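Local structure of aminotransferase class-III (Sphaerobacter thermophilus DSM 20745, 6K8H) at residues 193-198 / 206-211; 217-222 / 239-244. The protein is a class-III aminotransferase, an omega-transaminase of the pyridoxal-phosphate-dependent superfamily, built round a mixed beta-sheet packed with helices. All blocks are in the same frame, centred on the assembly; numbering follows the deposited sequence.

Interaction 1 of 2, residues 193-198 / 206-211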
loop_
_atom_site.group_PDB
_atom_site.type_symbol
_atom_site.label_atom_id
_atom_site.label_comp_id
_atom_site.label_asym_id
_atom_site.label_seq_id
_atom_site.Cartn_x
_atom_site.Cartn_y
_atom_site.Cartn_z
ATOM N N SER B 193 -4.964 -9.490 20.945
ATOM C CA SER B 193 -5.001 -8.027 20.967
ATOM C C SER B 193 -6.243 -7.416 20.309
ATOM O O SER B 193 -6.357 -6.190 20.300
ATOM C CB SER B 193 -3.754 -7.442 20.307
ATOM O OG SER B 193 -3.846 -7.602 18.899
ATOM N N VAL B 194 -7.151 -8.203 19.728
ATOM C CA VAL B 194 -8.294 -7.660 18.990
ATOM C C VAL B 194 -9.576 -8.063 19.712
ATOM O O VAL B 194 -9.804 -9.251 19.967
ATOM C CB VAL B 194 -8.316 -8.119 17.518
ATOM C CG1 VAL B 194 -9.521 -7.518 16.793
ATOM C CG2 VAL B 194 -7.036 -7.702 16.829
ATOM N N VAL B 195 -10.376 -7.068 20.090
ATOM C CA VAL B 195 -11.685 -7.280 20.706
ATOM C C VAL B 195 -12.734 -7.258 19.597
ATOM O O VAL B 195 -12.907 -6.233 18.926
ATOM C CB VAL B 195 -11.984 -6.199 21.764
ATOM C CG1 VAL B 195 -13.408 -6.369 22.342
ATOM C CG2 VAL B 195 -10.948 -6.207 22.882
ATOM N N VAL B 196 -13.448 -8.370 19.417
ATOM C CA VAL B 196 -14.404 -8.528 18.317
ATOM C C VAL B 196 -15.816 -8.283 18.841
ATOM O O VAL B 196 -16.308 -9.018 19.704
ATOM C CB VAL B 196 -14.294 -9.918 17.667
ATOM C CG1 VAL B 196 -15.172 -9.975 16.429
ATOM C CG2 VAL B 196 -12.837 -10.226 17.283
ATOM N N LEU B 197 -16.476 -7.253 18.302
ATOM C CA LEU B 197 -17.771 -6.724 18.694
ATOM C C LEU B 197 -18.863 -7.190 17.740
ATOM O O LEU B 197 -18.595 -7.543 16.588
ATOM C CB LEU B 197 -17.745 -5.189 18.720
ATOM C CG LEU B 197 -16.559 -4.511 19.415
ATOM C CD1 LEU B 197 -16.522 -3.037 19.071
ATOM C CD2 LEU B 197 -16.651 -4.708 20.910
ATOM N N PRO B 198 -20.119 -7.211 18.200
ATOM C CA PRO B 198 -21.237 -7.564 17.305
ATOM C C PRO B 198 -21.858 -6.361 16.599
ATOM O O PRO B 198 -22.408 -5.465 17.260
ATOM C CB PRO B 198 -22.243 -8.229 18.254
ATOM C CG PRO B 198 -21.972 -7.591 19.605
ATOM C CD PRO B 198 -20.509 -7.176 19.620
ATOM N N GLU B 206 -21.469 -2.501 23.893
ATOM C CA GLU B 206 -21.179 -1.706 25.081
ATOM C C GLU B 206 -20.552 -2.556 26.175
ATOM O O GLU B 206 -19.586 -2.126 26.816
ATOM C CB GLU B 206 -22.455 -1.028 25.585
ATOM C CG GLU B 206 -22.875 0.170 24.748
ATOM C CD GLU B 206 -24.007 0.968 25.375
ATOM O OE1 GLU B 206 -24.778 0.390 26.178
ATOM O OE2 GLU B 206 -24.121 2.176 25.066
ATOM N N ARG B 207 -21.073 -3.766 26.399
ATOM C CA ARG B 207 -20.517 -4.597 27.463
ATOM C C ARG B 207 -19.054 -4.943 27.183
ATOM O O ARG B 207 -18.213 -4.919 28.094
ATOM C CB ARG B 207 -21.350 -5.868 27.633
ATOM C CG ARG B 207 -22.738 -5.668 28.264
ATOM C CD ARG B 207 -23.456 -7.018 28.437
ATOM N NE ARG B 207 -24.121 -7.446 27.204
ATOM C CZ ARG B 207 -24.192 -8.707 26.768
ATOM N NH1 ARG B 207 -23.624 -9.688 27.465
ATOM N NH2 ARG B 207 -24.830 -8.986 25.626
ATOM N N LEU B 208 -18.726 -5.240 25.919
ATOM C CA LEU B 208 -17.343 -5.563 25.576
ATOM C C LEU B 208 -16.425 -4.347 25.688
ATOM O O LEU B 208 -15.296 -4.464 26.182
ATOM C CB LEU B 208 -17.282 -6.164 24.175
ATOM C CG LEU B 208 -17.639 -7.648 24.137
ATOM C CD1 LEU B 208 -17.959 -8.078 22.707
ATOM C CD2 LEU B 208 -16.503 -8.484 24.703
ATOM N N ILE B 209 -16.872 -3.186 25.224
ATOM C CA ILE B 209 -16.008 -1.975 25.346
ATOM C C ILE B 209 -15.791 -1.648 26.831
ATOM O O ILE B 209 -14.652 -1.374 27.216
ATOM C CB ILE B 209 -16.600 -0.801 24.550
ATOM C CG1 ILE B 209 -16.474 -1.063 23.047
ATOM C CG2 ILE B 209 -15.940 0.501 24.962
ATOM C CD1 ILE B 209 -17.295 -0.164 22.180
ATOM N N GLU B 210 -16.844 -1.787 27.631
ATOM C CA GLU B 210 -16.782 -1.462 29.076
ATOM C C GLU B 210 -15.738 -2.358 29.752
ATOM O O GLU B 210 -14.915 -1.850 30.498
ATOM C CB GLU B 210 -18.169 -1.707 29.664
ATOM C CG GLU B 210 -18.636 -0.589 30.562
ATOM C CD GLU B 210 -17.728 -0.461 31.758
ATOM O OE1 GLU B 210 -17.026 -1.430 32.027
ATOM O OE2 GLU B 210 -17.725 0.597 32.404
ATOM N N GLN B 211 -15.749 -3.636 29.392
ATOM C CA GLN B 211 -14.864 -4.696 29.922
ATOM C C GLN B 211 -13.402 -4.401 29.572
ATOM O O GLN B 211 -12.545 -4.706 30.400
ATOM C CB GLN B 211 -15.312 -6.020 29.309
ATOM C CG GLN B 211 -14.428 -7.202 29.656
ATOM C CD GLN B 211 -15.094 -8.521 29.351
ATOM O OE1 GLN B 211 -14.456 -9.568 29.360
ATOM N NE2 GLN B 211 -16.394 -8.479 29.110
#
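Leu208 on helix 206-211 packs against Leu197 on the strand 194-197, and their contact is wholly apolar. CB of Leu208 lies 3.6 Å from CD2 of Leu197, and the same methyl is 4.0 Å from Leu208 CD1. The two side chains run past each other in opposite directions, so CD2 rests alongside the CB-to-CD1 part of its partner. Leu197 does not leave its strand straight at the helix; with CG beside the backbone N and anti to the carbonyl carbon (chi1 -47°), the isobutyl group is swung over to reach it. From there Leu197 CD2 also lies 4.2 Å from Ile209 CG1. Val195, whose CB does point at the helix, adds a looser touch through CG1, 4.3 Å from Leu208 CB, and just past the strand's end the ring carbon CD of Pro198 meets Leu208 CD1 at 4.1 Å. Leu208 has 74 Å² buried by residues 193-198, more than any other residue here.

The axes of the two short segments approach to 8.8 Å at 160°, close to antiparallel. This is the first half of a beta-alpha-beta crossover: strand 194-197, at the margin of the seven-stranded sheet, leads through helix 202-211 to strand 216-221, passing strand 146-150, which lies between the two.

Polar groups contribute little across the interface, with no hydrogen bond spanning it. Val196 turns its CB away, yet its carbonyl O sits 3.6 Å from Leu208 CD1, a van der Waals contact. Val195 and Leu197 form their backbone hydrogen bonds with strand 146-150 and Asp151, and Phe176 covers Leu208 from a loop.

Interaction 2 of 2, residues 217-222 / 239-244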
loop_
_atom_site.group_PDB
_atom_site.type_symbol
_atom_site.label_atom_id
_atom_site.label_comp_id
_atom_site.label_asym_id
_atom_site.label_seq_id
_atom_site.Cartn_x
_atom_site.Cartn_y
_atom_site.Cartn_z
ATOM N N ALA B 217 -7.240 1.225 22.420
ATOM C CA ALA B 217 -6.864 2.451 21.716
ATOM C C ALA B 217 -7.952 2.925 20.755
ATOM O O ALA B 217 -8.168 4.133 20.605
ATOM C CB ALA B 217 -5.566 2.237 20.940
ATOM N N ALA B 218 -8.634 1.998 20.083
ATOM C CA ALA B 218 -9.559 2.374 19.025
ATOM C C ALA B 218 -10.667 1.341 18.861
ATOM O O ALA B 218 -10.492 0.155 19.165
ATOM C CB ALA B 218 -8.847 2.517 17.673
ATOM N N VAL B 219 -11.801 1.813 18.350
ATOM C CA VAL B 219 -12.843 0.972 17.755
ATOM C C VAL B 219 -12.899 1.308 16.268
ATOM O O VAL B 219 -13.082 2.473 15.896
ATOM C CB VAL B 219 -14.220 1.191 18.400
ATOM C CG1 VAL B 219 -15.280 0.392 17.633
ATOM C CG2 VAL B 219 -14.230 0.822 19.874
ATOM N N LEU B 220 -12.746 0.298 15.420
ATOM C CA LEU B 220 -12.767 0.475 13.973
ATOM C C LEU B 220 -14.090 -0.061 13.449
ATOM O O LEU B 220 -14.462 -1.197 13.764
ATOM C CB LEU B 220 -11.583 -0.255 13.336
ATOM C CG LEU B 220 -11.516 -0.502 11.838
ATOM C CD1 LEU B 220 -11.155 0.796 11.127
ATOM C CD2 LEU B 220 -10.492 -1.594 11.589
ATOM N N ILE B 221 -14.813 0.752 12.680
ATOM C CA ILE B 221 -16.141 0.356 12.223
ATOM C C ILE B 221 -16.369 0.822 10.789
ATOM O O ILE B 221 -16.116 1.984 10.458
ATOM C CB ILE B 221 -17.244 0.899 13.151
ATOM C CG1 ILE B 221 -18.608 0.415 12.659
ATOM C CG2 ILE B 221 -17.150 2.424 13.280
ATOM C CD1 ILE B 221 -19.752 0.759 13.602
ATOM N N ASP B 222 -16.833 -0.097 9.936
ATOM C CA ASP B 222 -17.340 0.234 8.609
ATOM C C ASP B 222 -18.818 0.587 8.734
ATOM O O ASP B 222 -19.614 -0.283 9.106
ATOM C CB ASP B 222 -17.140 -0.956 7.677
ATOM C CG ASP B 222 -17.645 -0.726 6.261
ATOM O OD1 ASP B 222 -18.561 0.099 6.036
ATOM O OD2 ASP B 222 -17.118 -1.422 5.350
ATOM N N GLN B 239 -24.781 6.199 17.561
ATOM C CA GLN B 239 -24.722 7.307 18.513
ATOM C C GLN B 239 -24.231 6.835 19.874
ATOM O O GLN B 239 -23.397 7.496 20.506
ATOM C CB GLN B 239 -26.097 7.974 18.640
ATOM C CG GLN B 239 -26.565 8.728 17.380
ATOM C CD GLN B 239 -28.083 8.925 17.327
ATOM O OE1 GLN B 239 -28.764 8.916 18.361
ATOM N NE2 GLN B 239 -28.620 9.099 16.114
ATOM N N ARG B 240 -24.713 5.679 20.333
ATOM C CA ARG B 240 -24.236 5.171 21.614
ATOM C C ARG B 240 -22.780 4.724 21.541
ATOM O O ARG B 240 -22.037 4.872 22.524
ATOM C CB ARG B 240 -25.141 4.038 22.082
ATOM C CG ARG B 240 -26.502 4.559 22.538
ATOM C CD ARG B 240 -27.485 3.434 22.801
ATOM N NE ARG B 240 -26.959 2.452 23.749
ATOM C CZ ARG B 240 -27.702 1.527 24.345
ATOM N NH1 ARG B 240 -29.008 1.461 24.096
ATOM N NH2 ARG B 240 -27.140 0.663 25.180
ATOM N N LEU B 241 -22.357 4.180 20.394
ATOM C CA LEU B 241 -20.945 3.864 20.205
ATOM C C LEU B 241 -20.095 5.123 20.293
ATOM O O LEU B 241 -19.027 5.121 20.932
ATOM C CB LEU B 241 -20.731 3.160 18.853
ATOM C CG LEU B 241 -19.280 2.785 18.496
ATOM C CD1 LEU B 241 -18.698 1.825 19.522
ATOM C CD2 LEU B 241 -19.179 2.193 17.078
ATOM N N ARG B 242 -20.551 6.215 19.658
ATOM C CA ARG B 242 -19.816 7.475 19.760
ATOM C C ARG B 242 -19.735 7.943 21.213
ATOM O O ARG B 242 -18.669 8.378 21.678
ATOM C CB ARG B 242 -20.460 8.538 18.865
ATOM C CG ARG B 242 -19.934 9.967 19.079
ATOM C CD ARG B 242 -18.530 10.171 18.483
ATOM N NE ARG B 242 -17.485 9.596 19.329
ATOM C CZ ARG B 242 -16.177 9.726 19.116
ATOM N NH1 ARG B 242 -15.728 10.415 18.074
ATOM N NH2 ARG B 242 -15.316 9.156 19.950
ATOM N N GLU B 243 -20.842 7.825 21.958
ATOM C CA GLU B 243 -20.839 8.299 23.346
ATOM C C GLU B 243 -19.877 7.489 24.207
ATOM O O GLU B 243 -19.098 8.052 24.989
ATOM C CB GLU B 243 -22.250 8.251 23.944
ATOM C CG GLU B 243 -23.226 9.227 23.320
ATOM C CD GLU B 243 -23.256 10.569 24.032
ATOM O OE1 GLU B 243 -22.170 11.105 24.352
ATOM O OE2 GLU B 243 -24.372 11.090 24.283
ATOM N N ILE B 244 -19.903 6.162 24.075
ATOM C CA ILE B 244 -19.097 5.357 24.991
ATOM C C ILE B 244 -17.616 5.479 24.654
ATOM O O ILE B 244 -16.774 5.512 25.562
ATOM C CB ILE B 244 -19.562 3.885 25.013
ATOM C CG1 ILE B 244 -18.809 3.107 26.100
ATOM C CG2 ILE B 244 -19.376 3.212 23.658
ATOM C CD1 ILE B 244 -19.365 1.727 26.376
#
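Leu241 meets the sheet with both of its methyls, one for each of two strand residues, and has 68 Å² of its surface buried by them. CD1 lies 4.2 Å from Val219 CG1, while CD2 reaches Ile221 CD1 at 3.8 Å. The fork is aimed by the first torsion, which sets CG anti to the backbone N (chi1 179°) and carries the branch out from helix 239-244.

Ile221 answers with a fully extended chain, chi1 -178° and chi2 173°, and meets the leucine tip to tip. Val219 is shorter and lies at a slant to Leu241. Both strand residues point their CB at the helix, while Leu220 between them points away; this is the two-residue repeat of an extended strand. The backbones remain well apart, the nearest CA atoms, those of Val219 and Leu241, being 8.9 Å from each other, so side chains alone close the gap. Phe150 of strand 146-150 touches all three residues.

No polar bond crosses the interface. Directly after Ile221 comes Asp222, which touches the bound (5-hydroxy-4,6-dimethylpyridin-3-yl)methyl dihydrogen phosphate. The arrangement is that of a beta-alpha-beta unit, strand 216-221, helix 235-248 and strand 251-255, with a pocket residue at the strand's C-terminal end.

Interaction 1 closes before interaction 2 opens, and their centres lie 10 Å apart. Helix 202-211 is followed, after a short connection, by strand 216-221, so the second contact begins where the crossover of interaction 1 returns to the shared seven-stranded sheet. Both helices lie on the same face of it and touch each other: Ile209 CD1 is 3.6 Å from Leu241 CD1, and a salt bridge joins Glu206 OE1 to Arg240 NH2 at 2.6 Å. Ile209 also packs on Val219, linking the two apolar layers. Together the two touching helices cover part of one face of the sheet, from the edge strand 194-197 inward to the strand leading to Asp222 in the ligand pocket.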